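Local coordinates for protein glucose 1-dehydrogenase (Haloferax mediterranei, PDB 2B5W) that oxidises D-glucose and several other aldose sugars with NADP+ or, less readily, NAD+ as electron acceptor, using a catalytic zinc ion, at residues T86-P91 with G300-H305; F169-S174 with M243-E248; Q258-L263 with K296-S301. The protein carries 1 engineered substitution. One frame throughout, in Å; residues are numbered along the deposited sequence. Where two conformers were deposited one is given.

Contact 1 of 3, residues T86-P91 with G300-H305. With NAP (NADP nicotinamide-adenine-dinucleotide phosphate), chain I.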
loop_
_atom_site.group_PDB
_atom_site.type_symbol
_atom_site.label_atom_id
_atom_site.label_comp_id
_atom_site.label_asym_id
_atom_site.label_seq_id
_atom_site.Cartn_x
_atom_site.Cartn_y
_atom_site.Cartn_z
ATOM N N THR A 86 -19.304 -12.480 13.759
ATOM C CA THR A 86 -17.985 -12.343 13.165
ATOM C C THR A 86 -17.311 -13.722 13.227
ATOM O O THR A 86 -17.826 -14.667 13.845
ATOM C CB THR A 86 -17.115 -11.312 13.878
ATOM O OG1 THR A 86 -16.872 -11.791 15.214
ATOM C CG2 THR A 86 -17.809 -9.972 13.999
ATOM N N VAL A 87 -16.193 -13.817 12.566
ATOM C CA VAL A 87 -15.516 -15.085 12.345
ATOM C C VAL A 87 -14.389 -15.377 13.326
ATOM O O VAL A 87 -14.195 -16.528 13.724
ATOM C CB VAL A 87 -14.991 -15.121 10.906
ATOM C CG1 VAL A 87 -14.312 -16.444 10.607
ATOM C CG2 VAL A 87 -16.163 -14.933 9.911
ATOM N N ARG A 88 -13.639 -14.351 13.758
ATOM C CA ARG A 88 -12.466 -14.644 14.561
ATOM C C ARG A 88 -12.749 -14.691 16.034
ATOM O O ARG A 88 -13.515 -13.904 16.576
ATOM C CB ARG A 88 -11.348 -13.644 14.270
ATOM C CG ARG A 88 -10.665 -13.903 12.972
ATOM C CD ARG A 88 -9.483 -13.024 12.643
ATOM N NE ARG A 88 -8.858 -13.435 11.384
ATOM C CZ ARG A 88 -7.693 -12.979 10.952
ATOM N NH1 ARG A 88 -7.025 -12.084 11.664
ATOM N NH2 ARG A 88 -7.164 -13.449 9.826
ATOM N N ARG A 89 -12.112 -15.664 16.668
ATOM C CA ARG A 89 -12.201 -15.882 18.117
ATOM C C ARG A 89 -10.789 -16.083 18.651
ATOM O O ARG A 89 -9.878 -16.496 17.922
ATOM C CB ARG A 89 -13.069 -17.096 18.425
ATOM C CG ARG A 89 -14.499 -16.957 17.945
ATOM C CD ARG A 89 -15.359 -15.987 18.735
ATOM N NE ARG A 89 -16.723 -15.954 18.242
ATOM C CZ ARG A 89 -17.126 -15.209 17.199
ATOM N NH1 ARG A 89 -16.305 -14.407 16.573
ATOM N NH2 ARG A 89 -18.368 -15.278 16.807
ATOM N N PRO A 90 -10.609 -15.821 19.935
ATOM C CA PRO A 90 -9.276 -15.969 20.537
ATOM C C PRO A 90 -8.759 -17.383 20.443
ATOM O O PRO A 90 -9.554 -18.342 20.513
ATOM C CB PRO A 90 -9.488 -15.548 22.003
ATOM C CG PRO A 90 -10.818 -15.027 22.125
ATOM C CD PRO A 90 -11.600 -15.296 20.886
ATOM N N PRO A 91 -7.446 -17.530 20.285
ATOM C CA PRO A 91 -6.826 -18.851 20.174
ATOM C C PRO A 91 -6.716 -19.517 21.564
ATOM O O PRO A 91 -7.199 -18.972 22.555
ATOM C CB PRO A 91 -5.438 -18.531 19.616
ATOM C CG PRO A 91 -5.131 -17.230 20.186
ATOM C CD PRO A 91 -6.438 -16.456 20.238
ATOM N N GLY A 300 -2.859 -5.589 1.081
ATOM C CA GLY A 300 -3.507 -6.852 1.331
ATOM C C GLY A 300 -4.462 -6.761 2.488
ATOM O O GLY A 300 -4.318 -5.942 3.401
ATOM N N SER A 301 -5.503 -7.584 2.454
ATOM C CA SER A 301 -6.533 -7.546 3.481
ATOM C C SER A 301 -7.096 -8.919 3.724
ATOM O O SER A 301 -7.316 -9.683 2.750
ATOM C CB SER A 301 -7.682 -6.606 3.057
ATOM O OG SER A 301 -8.625 -6.388 4.063
ATOM N N VAL A 302 -7.402 -9.210 4.983
ATOM C CA VAL A 302 -8.058 -10.463 5.354
ATOM C C VAL A 302 -9.042 -10.229 6.460
ATOM O O VAL A 302 -8.841 -9.349 7.326
ATOM C CB VAL A 302 -7.044 -11.567 5.658
ATOM C CG1 VAL A 302 -6.149 -11.228 6.843
ATOM C CG2 VAL A 302 -7.730 -12.900 5.840
ATOM N N ASN A 303 -10.139 -10.990 6.446
ATOM C CA ASN A 303 -11.125 -10.949 7.504
ATOM C C ASN A 303 -11.802 -9.572 7.540
ATOM O O ASN A 303 -11.742 -8.805 6.551
ATOM C CB ASN A 303 -10.461 -11.427 8.828
ATOM C CG ASN A 303 -11.459 -11.776 9.933
ATOM O OD1 ASN A 303 -12.264 -12.733 9.815
ATOM N ND2 ASN A 303 -11.392 -11.051 11.013
ATOM N N SER A 304 -12.472 -9.260 8.634
ATOM C CA SER A 304 -13.276 -8.057 8.811
ATOM C C SER A 304 -13.776 -8.050 10.218
ATOM O O SER A 304 -13.744 -9.090 10.909
ATOM C CB SER A 304 -14.454 -8.019 7.795
ATOM O OG SER A 304 -15.288 -9.174 7.966
ATOM N N HIS A 305 -14.254 -6.893 10.679
ATOM C CA HIS A 305 -14.752 -6.813 12.037
ATOM C C HIS A 305 -16.028 -6.002 12.120
ATOM O O HIS A 305 -16.657 -5.684 11.107
ATOM C CB HIS A 305 -13.672 -6.279 12.997
ATOM C CG HIS A 305 -13.855 -6.766 14.404
ATOM N ND1 HIS A 305 -14.060 -8.096 14.705
ATOM C CD2 HIS A 305 -13.931 -6.084 15.579
ATOM C CE1 HIS A 305 -14.210 -8.217 16.017
ATOM N NE2 HIS A 305 -14.144 -7.009 16.568
HETATM P PA NAP I . -13.778 -18.404 -6.255
HETATM O O1A NAP I . -12.914 -19.564 -6.391
HETATM O O2A NAP I . -15.273 -18.754 -6.254
HETATM O O5B NAP I . -13.541 -17.372 -7.425
HETATM C C5B NAP I . -12.298 -17.116 -8.019
HETATM C C4B NAP I . -12.681 -16.778 -9.443
HETATM O O4B NAP I . -11.533 -16.268 -10.085
HETATM C C3B NAP I . -13.181 -17.990 -10.253
HETATM O O3B NAP I . -14.487 -17.803 -10.775
HETATM C C2B NAP I . -12.137 -18.139 -11.361
HETATM O O2B NAP I . -12.665 -18.446 -12.641
HETATM C C1B NAP I . -11.497 -16.773 -11.401
HETATM N N9A NAP I . -10.117 -16.847 -11.842
HETATM C C8A NAP I . -9.099 -17.560 -11.253
HETATM N N7A NAP I . -7.978 -17.370 -11.973
HETATM C C5A NAP I . -8.287 -16.574 -13.051
HETATM C C6A NAP I . -7.556 -16.057 -14.126
HETATM N N6A NAP I . -6.256 -16.355 -14.333
HETATM N N1A NAP I . -8.187 -15.256 -15.049
HETATM C C2A NAP I . -9.521 -14.932 -14.918
HETATM N N3A NAP I . -10.260 -15.439 -13.863
HETATM C C4A NAP I . -9.648 -16.227 -12.946
HETATM O O3 NAP I . -13.568 -17.700 -4.842
HETATM P PN NAP I . -14.363 -16.492 -4.113
HETATM O O1N NAP I . -14.860 -15.476 -5.086
HETATM O O2N NAP I . -15.273 -16.984 -3.031
HETATM O O5D NAP I . -12.958 -16.009 -3.525
HETATM C C5D NAP I . -12.047 -15.287 -4.330
HETATM C C4D NAP I . -10.662 -15.259 -3.687
HETATM O O4D NAP I . -10.757 -14.515 -2.469
HETATM C C3D NAP I . -10.121 -16.641 -3.314
HETATM O O3D NAP I . -8.740 -16.738 -3.601
HETATM C C2D NAP I . -10.393 -16.719 -1.815
HETATM O O2D NAP I . -9.588 -17.625 -1.106
HETATM C C1D NAP I . -10.170 -15.264 -1.405
HETATM N N1N NAP I . -10.880 -14.811 -0.202
HETATM C C2N NAP I . -10.127 -14.076 0.662
HETATM C C3N NAP I . -10.714 -13.528 1.767
HETATM C C7N NAP I . -9.855 -12.588 2.559
HETATM O O7N NAP I . -10.451 -12.236 3.767
HETATM N N7N NAP I . -8.649 -12.184 2.074
HETATM C C4N NAP I . -12.067 -13.734 2.068
HETATM C C5N NAP I . -12.824 -14.477 1.171
HETATM C C6N NAP I . -12.225 -14.995 0.013
HETATM P P2B NAP I . -12.856 -20.008 -13.156
HETATM O O1X NAP I . -13.863 -20.702 -12.394
HETATM O O2X NAP I . -13.223 -19.820 -14.642
HETATM O O3X NAP I . -11.512 -20.734 -13.037
#

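Contact 2 of 3, residues F169-S174 with M243-E248. With K (potassium ion), chain E.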
loop_
_atom_site.group_PDB
_atom_site.type_symbol
_atom_site.label_atom_id
_atom_site.label_comp_id
_atom_site.label_asym_id
_atom_site.label_seq_id
_atom_site.Cartn_x
_atom_site.Cartn_y
_atom_site.Cartn_z
ATOM N N PHE A 169 -3.526 12.370 -0.153
ATOM C CA PHE A 169 -3.709 13.290 -1.286
ATOM C C PHE A 169 -5.191 13.308 -1.703
ATOM O O PHE A 169 -6.018 12.594 -1.163
ATOM C CB PHE A 169 -2.733 12.970 -2.418
ATOM C CG PHE A 169 -3.040 11.708 -3.165
ATOM C CD1 PHE A 169 -2.730 10.470 -2.605
ATOM C CD2 PHE A 169 -3.613 11.753 -4.446
ATOM C CE1 PHE A 169 -3.012 9.278 -3.301
ATOM C CE2 PHE A 169 -3.867 10.591 -5.136
ATOM C CZ PHE A 169 -3.596 9.353 -4.574
ATOM N N ASP A 170 -5.519 14.173 -2.657
ATOM C CA ASP A 170 -6.875 14.274 -3.183
ATOM C C ASP A 170 -7.022 13.243 -4.305
ATOM O O ASP A 170 -6.610 13.478 -5.447
ATOM C CB ASP A 170 -7.172 15.701 -3.671
ATOM C CG ASP A 170 -8.625 15.889 -4.114
ATOM O OD1 ASP A 170 -9.453 14.978 -3.851
ATOM O OD2 ASP A 170 -9.025 16.908 -4.717
ATOM N N TRP A 171 -7.560 12.079 -3.955
ATOM C CA TRP A 171 -7.725 10.996 -4.898
ATOM C C TRP A 171 -9.218 10.963 -5.249
ATOM O O TRP A 171 -10.086 10.872 -4.373
ATOM C CB TRP A 171 -7.317 9.676 -4.252
ATOM C CG TRP A 171 -7.283 8.459 -5.147
ATOM C CD1 TRP A 171 -6.589 8.294 -6.329
ATOM C CD2 TRP A 171 -7.944 7.217 -4.905
ATOM N NE1 TRP A 171 -6.800 7.037 -6.833
ATOM C CE2 TRP A 171 -7.614 6.343 -5.966
ATOM C CE3 TRP A 171 -8.794 6.750 -3.891
ATOM C CZ2 TRP A 171 -8.109 5.062 -6.051
ATOM C CZ3 TRP A 171 -9.259 5.496 -3.975
ATOM C CH2 TRP A 171 -8.908 4.654 -5.040
ATOM N N ASP A 172 -9.500 11.044 -6.529
ATOM C CA ASP A 172 -10.896 11.018 -6.999
ATOM C C ASP A 172 -10.933 10.077 -8.220
ATOM O O ASP A 172 -10.807 10.510 -9.382
ATOM C CB ASP A 172 -11.362 12.415 -7.344
ATOM C CG ASP A 172 -12.765 12.444 -7.899
ATOM O OD1 ASP A 172 -13.544 11.463 -7.706
ATOM O OD2 ASP A 172 -13.164 13.429 -8.555
ATOM N N PRO A 173 -11.076 8.792 -7.951
ATOM C CA PRO A 173 -10.977 7.780 -8.998
ATOM C C PRO A 173 -12.216 7.689 -9.869
ATOM O O PRO A 173 -13.330 8.021 -9.425
ATOM C CB PRO A 173 -10.826 6.486 -8.207
ATOM C CG PRO A 173 -11.533 6.749 -6.902
ATOM C CD PRO A 173 -11.307 8.175 -6.630
ATOM N N SER A 174 -12.008 7.241 -11.091
ATOM C CA SER A 174 -13.114 7.036 -12.044
ATOM C C SER A 174 -13.267 5.627 -12.548
ATOM O O SER A 174 -14.379 5.254 -12.928
ATOM C CB SER A 174 -12.954 7.973 -13.243
ATOM O OG SER A 174 -13.024 9.297 -12.793
ATOM N N MET A 243 -6.596 1.670 -14.674
ATOM C CA MET A 243 -7.627 1.454 -13.659
ATOM C C MET A 243 -7.190 2.154 -12.373
ATOM O O MET A 243 -6.116 1.857 -11.812
ATOM C CB MET A 243 -7.820 -0.035 -13.431
ATOM C CG MET A 243 -8.196 -0.844 -14.683
ATOM S SD MET A 243 -9.744 -0.278 -15.292
ATOM C CE MET A 243 -9.828 -1.200 -16.894
ATOM N N ASP A 244 -7.981 3.100 -11.893
ATOM C CA ASP A 244 -7.666 3.789 -10.645
ATOM C C ASP A 244 -7.674 2.874 -9.440
ATOM O O ASP A 244 -6.872 3.074 -8.500
ATOM C CB ASP A 244 -8.616 4.920 -10.404
ATOM C CG ASP A 244 -8.538 5.967 -11.461
ATOM O OD1 ASP A 244 -7.421 6.492 -11.690
ATOM O OD2 ASP A 244 -9.542 6.333 -12.110
ATOM N N PHE A 245 -8.561 1.890 -9.446
ATOM C CA PHE A 245 -8.704 0.971 -8.328
ATOM C C PHE A 245 -8.785 -0.434 -8.887
ATOM O O PHE A 245 -9.553 -0.677 -9.828
ATOM C CB PHE A 245 -9.955 1.251 -7.494
ATOM C CG PHE A 245 -10.091 0.323 -6.344
ATOM C CD1 PHE A 245 -9.062 0.211 -5.411
ATOM C CD2 PHE A 245 -11.185 -0.507 -6.190
ATOM C CE1 PHE A 245 -9.157 -0.658 -4.385
ATOM C CE2 PHE A 245 -11.265 -1.368 -5.147
ATOM C CZ PHE A 245 -10.223 -1.451 -4.255
ATOM N N ILE A 246 -7.965 -1.333 -8.373
ATOM C CA ILE A 246 -8.067 -2.753 -8.686
ATOM C C ILE A 246 -8.321 -3.551 -7.419
ATOM O O ILE A 246 -7.693 -3.315 -6.392
ATOM C CB ILE A 246 -6.785 -3.221 -9.408
ATOM C CG1 ILE A 246 -6.693 -2.512 -10.756
ATOM C CG2 ILE A 246 -6.789 -4.742 -9.546
ATOM C CD1 ILE A 246 -5.423 -2.833 -11.563
ATOM N N TYR A 247 -9.289 -4.457 -7.476
ATOM C CA TYR A 247 -9.574 -5.400 -6.413
ATOM C C TYR A 247 -9.318 -6.784 -6.930
ATOM O O TYR A 247 -10.023 -7.252 -7.831
ATOM C CB TYR A 247 -11.056 -5.248 -6.042
ATOM C CG TYR A 247 -11.536 -5.969 -4.817
ATOM C CD1 TYR A 247 -11.821 -7.330 -4.849
ATOM C CD2 TYR A 247 -11.761 -5.279 -3.625
ATOM C CE1 TYR A 247 -12.319 -7.985 -3.744
ATOM C CE2 TYR A 247 -12.242 -5.951 -2.508
ATOM C CZ TYR A 247 -12.511 -7.289 -2.574
ATOM O OH TYR A 247 -13.017 -8.004 -1.497
ATOM N N GLU A 248 -8.337 -7.448 -6.355
ATOM C CA GLU A 248 -7.971 -8.789 -6.755
ATOM C C GLU A 248 -8.684 -9.845 -5.928
ATOM O O GLU A 248 -8.560 -9.893 -4.722
ATOM C CB GLU A 248 -6.459 -8.945 -6.690
ATOM C CG GLU A 248 -5.958 -10.344 -6.991
ATOM C CD GLU A 248 -6.029 -11.283 -5.810
ATOM O OE1 GLU A 248 -5.573 -10.894 -4.695
ATOM O OE2 GLU A 248 -6.550 -12.417 -5.936
HETATM K K K E . -15.277 9.760 -8.966
#

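Contact 3 of 3, residues Q258-L263 with K296-S301. With NAP (NADP nicotinamide-adenine-dinucleotide phosphate), chain I.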
loop_
_atom_site.group_PDB
_atom_site.type_symbol
_atom_site.label_atom_id
_atom_site.label_comp_id
_atom_site.label_asym_id
_atom_site.label_seq_id
_atom_site.Cartn_x
_atom_site.Cartn_y
_atom_site.Cartn_z
ATOM N N GLN A 258 0.967 -8.096 -11.893
ATOM C CA GLN A 258 0.595 -7.346 -13.061
ATOM C C GLN A 258 -0.368 -6.225 -12.793
ATOM O O GLN A 258 -0.474 -5.317 -13.610
ATOM C CB GLN A 258 0.018 -8.266 -14.146
ATOM C CG GLN A 258 1.057 -9.268 -14.687
ATOM C CD GLN A 258 2.340 -8.604 -15.211
ATOM O OE1 GLN A 258 2.312 -7.496 -15.748
ATOM N NE2 GLN A 258 3.466 -9.304 -15.070
ATOM N N SER A 259 -1.037 -6.266 -11.638
ATOM C CA SER A 259 -1.971 -5.206 -11.268
ATOM C C SER A 259 -1.261 -3.871 -11.283
ATOM O O SER A 259 -1.827 -2.870 -11.665
ATOM C CB SER A 259 -2.577 -5.447 -9.880
ATOM O OG SER A 259 -1.593 -5.483 -8.850
ATOM N N VAL A 260 0.001 -3.857 -10.864
ATOM C CA VAL A 260 0.765 -2.616 -10.837
ATOM C C VAL A 260 0.851 -1.978 -12.221
ATOM O O VAL A 260 0.828 -0.771 -12.350
ATOM C CB VAL A 260 2.166 -2.892 -10.241
ATOM C CG1 VAL A 260 3.127 -1.710 -10.434
ATOM C CG2 VAL A 260 1.986 -3.202 -8.742
ATOM N N GLN A 261 0.947 -2.813 -13.267
ATOM C CA GLN A 261 1.015 -2.295 -14.621
ATOM C C GLN A 261 -0.336 -1.811 -15.141
ATOM O O GLN A 261 -0.376 -0.943 -16.003
ATOM C CB GLN A 261 1.598 -3.349 -15.572
ATOM C CG GLN A 261 2.979 -3.881 -15.169
ATOM C CD GLN A 261 4.025 -2.793 -14.912
ATOM O OE1 GLN A 261 4.806 -2.910 -13.950
ATOM N NE2 GLN A 261 4.059 -1.763 -15.747
ATOM N N ALA A 262 -1.434 -2.362 -14.608
ATOM C CA ALA A 262 -2.776 -1.967 -15.054
ATOM C C ALA A 262 -3.304 -0.735 -14.287
ATOM O O ALA A 262 -4.198 -0.073 -14.746
ATOM C CB ALA A 262 -3.738 -3.098 -14.908
ATOM N N LEU A 263 -2.697 -0.402 -13.142
ATOM C CA LEU A 263 -3.137 0.747 -12.368
ATOM C C LEU A 263 -2.842 2.046 -13.069
ATOM O O LEU A 263 -1.766 2.214 -13.673
ATOM C CB LEU A 263 -2.446 0.771 -10.985
ATOM C CG LEU A 263 -2.894 -0.212 -9.915
ATOM C CD1 LEU A 263 -1.978 -0.116 -8.720
ATOM C CD2 LEU A 263 -4.345 0.065 -9.511
ATOM N N LYS A 296 2.054 4.499 -6.574
ATOM C CA LYS A 296 1.036 3.460 -6.466
ATOM C C LYS A 296 1.142 2.687 -5.157
ATOM O O LYS A 296 2.192 2.672 -4.499
ATOM C CB LYS A 296 1.136 2.502 -7.645
ATOM C CG LYS A 296 0.724 3.100 -8.959
ATOM C CD LYS A 296 1.085 2.228 -10.177
ATOM C CE LYS A 296 0.571 2.872 -11.428
ATOM N NZ LYS A 296 0.805 1.999 -12.623
ATOM N N ALA A 297 0.060 1.999 -4.795
ATOM C CA ALA A 297 0.026 1.168 -3.599
ATOM C C ALA A 297 -0.580 -0.190 -3.851
ATOM O O ALA A 297 -1.437 -0.349 -4.732
ATOM C CB ALA A 297 -0.754 1.878 -2.469
ATOM N N LEU A 298 -0.095 -1.178 -3.106
ATOM C CA LEU A 298 -0.730 -2.477 -2.980
ATOM C C LEU A 298 -1.004 -2.709 -1.508
ATOM O O LEU A 298 -0.142 -2.537 -0.673
ATOM C CB LEU A 298 0.176 -3.603 -3.473
ATOM C CG LEU A 298 0.449 -3.628 -4.965
ATOM C CD1 LEU A 298 1.462 -4.748 -5.295
ATOM C CD2 LEU A 298 -0.849 -3.858 -5.739
ATOM N N VAL A 299 -2.238 -3.108 -1.206
ATOM C CA VAL A 299 -2.674 -3.349 0.138
ATOM C C VAL A 299 -3.367 -4.714 0.216
ATOM O O VAL A 299 -4.386 -4.951 -0.452
ATOM C CB VAL A 299 -3.625 -2.231 0.628
ATOM C CG1 VAL A 299 -4.033 -2.453 2.064
ATOM C CG2 VAL A 299 -3.000 -0.850 0.510
ATOM N N GLY A 300 -2.859 -5.589 1.081
ATOM C CA GLY A 300 -3.507 -6.852 1.331
ATOM C C GLY A 300 -4.462 -6.761 2.488
ATOM O O GLY A 300 -4.318 -5.942 3.401
ATOM N N SER A 301 -5.503 -7.584 2.454
ATOM C CA SER A 301 -6.533 -7.546 3.481
ATOM C C SER A 301 -7.096 -8.919 3.724
ATOM O O SER A 301 -7.316 -9.683 2.750
ATOM C CB SER A 301 -7.682 -6.606 3.057
ATOM O OG SER A 301 -8.625 -6.388 4.063
HETATM P PA NAP I . -13.778 -18.404 -6.255
HETATM O O1A NAP I . -12.914 -19.564 -6.391
HETATM O O2A NAP I . -15.273 -18.754 -6.254
HETATM O O5B NAP I . -13.541 -17.372 -7.425
HETATM C C5B NAP I . -12.298 -17.116 -8.019
HETATM C C4B NAP I . -12.681 -16.778 -9.443
HETATM O O4B NAP I . -11.533 -16.268 -10.085
HETATM C C3B NAP I . -13.181 -17.990 -10.253
HETATM O O3B NAP I . -14.487 -17.803 -10.775
HETATM C C2B NAP I . -12.137 -18.139 -11.361
HETATM O O2B NAP I . -12.665 -18.446 -12.641
HETATM C C1B NAP I . -11.497 -16.773 -11.401
HETATM N N9A NAP I . -10.117 -16.847 -11.842
HETATM C C8A NAP I . -9.099 -17.560 -11.253
HETATM N N7A NAP I . -7.978 -17.370 -11.973
HETATM C C5A NAP I . -8.287 -16.574 -13.051
HETATM C C6A NAP I . -7.556 -16.057 -14.126
HETATM N N6A NAP I . -6.256 -16.355 -14.333
HETATM N N1A NAP I . -8.187 -15.256 -15.049
HETATM C C2A NAP I . -9.521 -14.932 -14.918
HETATM N N3A NAP I . -10.260 -15.439 -13.863
HETATM C C4A NAP I . -9.648 -16.227 -12.946
HETATM O O3 NAP I . -13.568 -17.700 -4.842
HETATM P PN NAP I . -14.363 -16.492 -4.113
HETATM O O1N NAP I . -14.860 -15.476 -5.086
HETATM O O2N NAP I . -15.273 -16.984 -3.031
HETATM O O5D NAP I . -12.958 -16.009 -3.525
HETATM C C5D NAP I . -12.047 -15.287 -4.330
HETATM C C4D NAP I . -10.662 -15.259 -3.687
HETATM O O4D NAP I . -10.757 -14.515 -2.469
HETATM C C3D NAP I . -10.121 -16.641 -3.314
HETATM O O3D NAP I . -8.740 -16.738 -3.601
HETATM C C2D NAP I . -10.393 -16.719 -1.815
HETATM O O2D NAP I . -9.588 -17.625 -1.106
HETATM C C1D NAP I . -10.170 -15.264 -1.405
HETATM N N1N NAP I . -10.880 -14.811 -0.202
HETATM C C2N NAP I . -10.127 -14.076 0.662
HETATM C C3N NAP I . -10.714 -13.528 1.767
HETATM C C7N NAP I . -9.855 -12.588 2.559
HETATM O O7N NAP I . -10.451 -12.236 3.767
HETATM N N7N NAP I . -8.649 -12.184 2.074
HETATM C C4N NAP I . -12.067 -13.734 2.068
HETATM C C5N NAP I . -12.824 -14.477 1.171
HETATM C C6N NAP I . -12.225 -14.995 0.013
HETATM P P2B NAP I . -12.856 -20.008 -13.156
HETATM O O1X NAP I . -13.863 -20.702 -12.394
HETATM O O2X NAP I . -13.223 -19.820 -14.642
HETATM O O3X NAP I . -11.512 -20.734 -13.037
#

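Contact 1 of 3, residues T86-P91 with G300-H305
The guanidinium of Arg-88 and the side-chain amide of Asn-303 have nearly parallel planes, only 15° apart. Asn-303 CB sits 3.5 Å above one face of the guanidinium plane of Arg-88, displaced toward its rim, and the amide lies beside CD and NE; Val-302 CG1 comes up obliquely to NH2, and Tyr-112 adds a cation-pi contact. This contact joins the two domains of a zinc-dependent alcohol dehydrogenase: residues 86-91 come from the GroES-like catalytic domain, and residues 300-305 run from the end of Rossmann strand 297-300 into the loop before helix 306-318. No hydrogen bond spans the two segments. Arg-88 NE and Asn-303 ND2 are both donors, so no hydrogen bond forms between them and they meet by packing, with Asn-303 ND2 3.2 Å from Arg-88 CD. Arginine suits the place because its extended chain offers a long surface to the amide while its nitrogens bond other residues: NE makes a salt bridge to Glu-114, a substrate-binding residue, and NH1 bonds Pro-104 O. Asn-303, which itself binds substrate, has CG anti to the backbone N (chi1 -165°), beside the carbonyl carbon. Its OD1 lies 3.8 Å from CB of Val-87, a compact apolar side chain that also touches zinc-binding Glu-150. Farther along, Thr-86 brings its methyl CG2 obliquely to the ring of His-305. The loop grips the nicotinamide carboxamide of NADP by its backbone at both polar ends: Ser-301 O accepts from N7N at 2.9 Å, and Asn-303 N donates to O7N at 3.0 Å.

Contact 2 of 3, residues F169-S174 with M243-E248
Trp-171 turns the edge of its indole toward the strand: CZ2 lies 3.4 Å from Asp-244 O, which sits in the ring plane. Next to it, Trp-171 CH2 meets Phe-245 CB at 4.3 Å, an apolar touch at the same edge. A chi1 of -173° puts Trp-171 CG anti to the backbone N; Pro-173 CG, two residues on, rests 3.7 Å above one face of the Trp-171 ring, offset toward the rim. A broad flat side chain suits this place because its face can take the proline ring while its rim reaches the strand. Pro-173 also points toward Asp-244, and their CB atoms pack at 3.5 Å. From this position the carboxylate of Asp-244 reaches past the proline to the next residue, where Ser-174 N donates to OD2 at 2.8 Å. That bond is nearly straight at 167°, although the donor stands above the carboxylate plane, 40° out of it. An aspartate fits well, since its short carboxylate accepts the N-H while CB packs on Pro-173. The contact lies in the Rossmann domain, where the loop after helix 149-164 leads into strand 175-179, the neighbour of strand 243-248 in the parallel sheet. The same loop also binds a potassium ion through Asp-172 OD1 and Pro-173 O, and Lys-197 O and Gly-198 O complete the site. One short loop thus offers oxygens to a cation and a backbone N-H to a carboxylate, so that each charge meets a complementary group.

Contact 3 of 3, residues Q258-L263 with K296-S301
Three groups grip Lys-296 NZ: Val-260 O and Leu-263 O, each at 2.8 Å from it, and the carboxylate of Glu-290, which forms a salt bridge. Val-260 O is in the last turn of helix 253-262 of the Rossmann domain and Leu-263 O just beyond it, while the lysine immediately precedes strand 297-300, the outermost strand of the parallel sheet within this chain. NZ meets Val-260 O almost head-on, with a C=O...N angle of 179°, but stands above the carbonyl plane of Leu-263. A carbonyl in the last turn of a helix, such as that of Val-260, carries partial negative charge, so an ammonium group is probably well matched to it. The lysine chain, extended beyond CG, slides past Leu-263 in the opposite direction, and its CE packs 3.7 Å from Leu-263 CB. An alanine in place of Lys-296 would probably leave the Val-260 and Leu-263 carbonyls and the Glu-290 carboxylate without their shared cation and open a gap beside Leu-263. Two residues along the strand the contact becomes apolar. Met-291 of the second subunit packs on Leu-298, and the same strand pairs antiparallel with one of that subunit, so the sheet continues through the dimer. Val-260 and Leu-298, both branched and apolar as suits a helix packed on a sheet, cross at about a right angle, with Val-260 CG2 3.8 Å from Leu-298 CD1.

Overall arrangement
Contacts 1 and 3 are buried, whereas contact 2 is partly buried where a loop leads into the sheet. Contacts 1 and 3 share Gly-300 and Ser-301: strand 297-300 packs on a helix in contact 3, and the chain leaves the strand at Ser-301 for the cofactor-binding loop of contact 1, with centres about 23 Å apart. Contacts 2 and 3 are neighbours in the Rossmann domain and touch through a probable hydrogen bond from Met-243 N to Ala-262 O and through Ile-246 CG1 packed on Leu-263 CD2. Their chemistry differs accordingly: an amide beside a guanidinium between domains in contact 1, a carboxylate-to-backbone bond beside potassium in contact 2, and a lysine at a helix end with an apolar layer in contact 3.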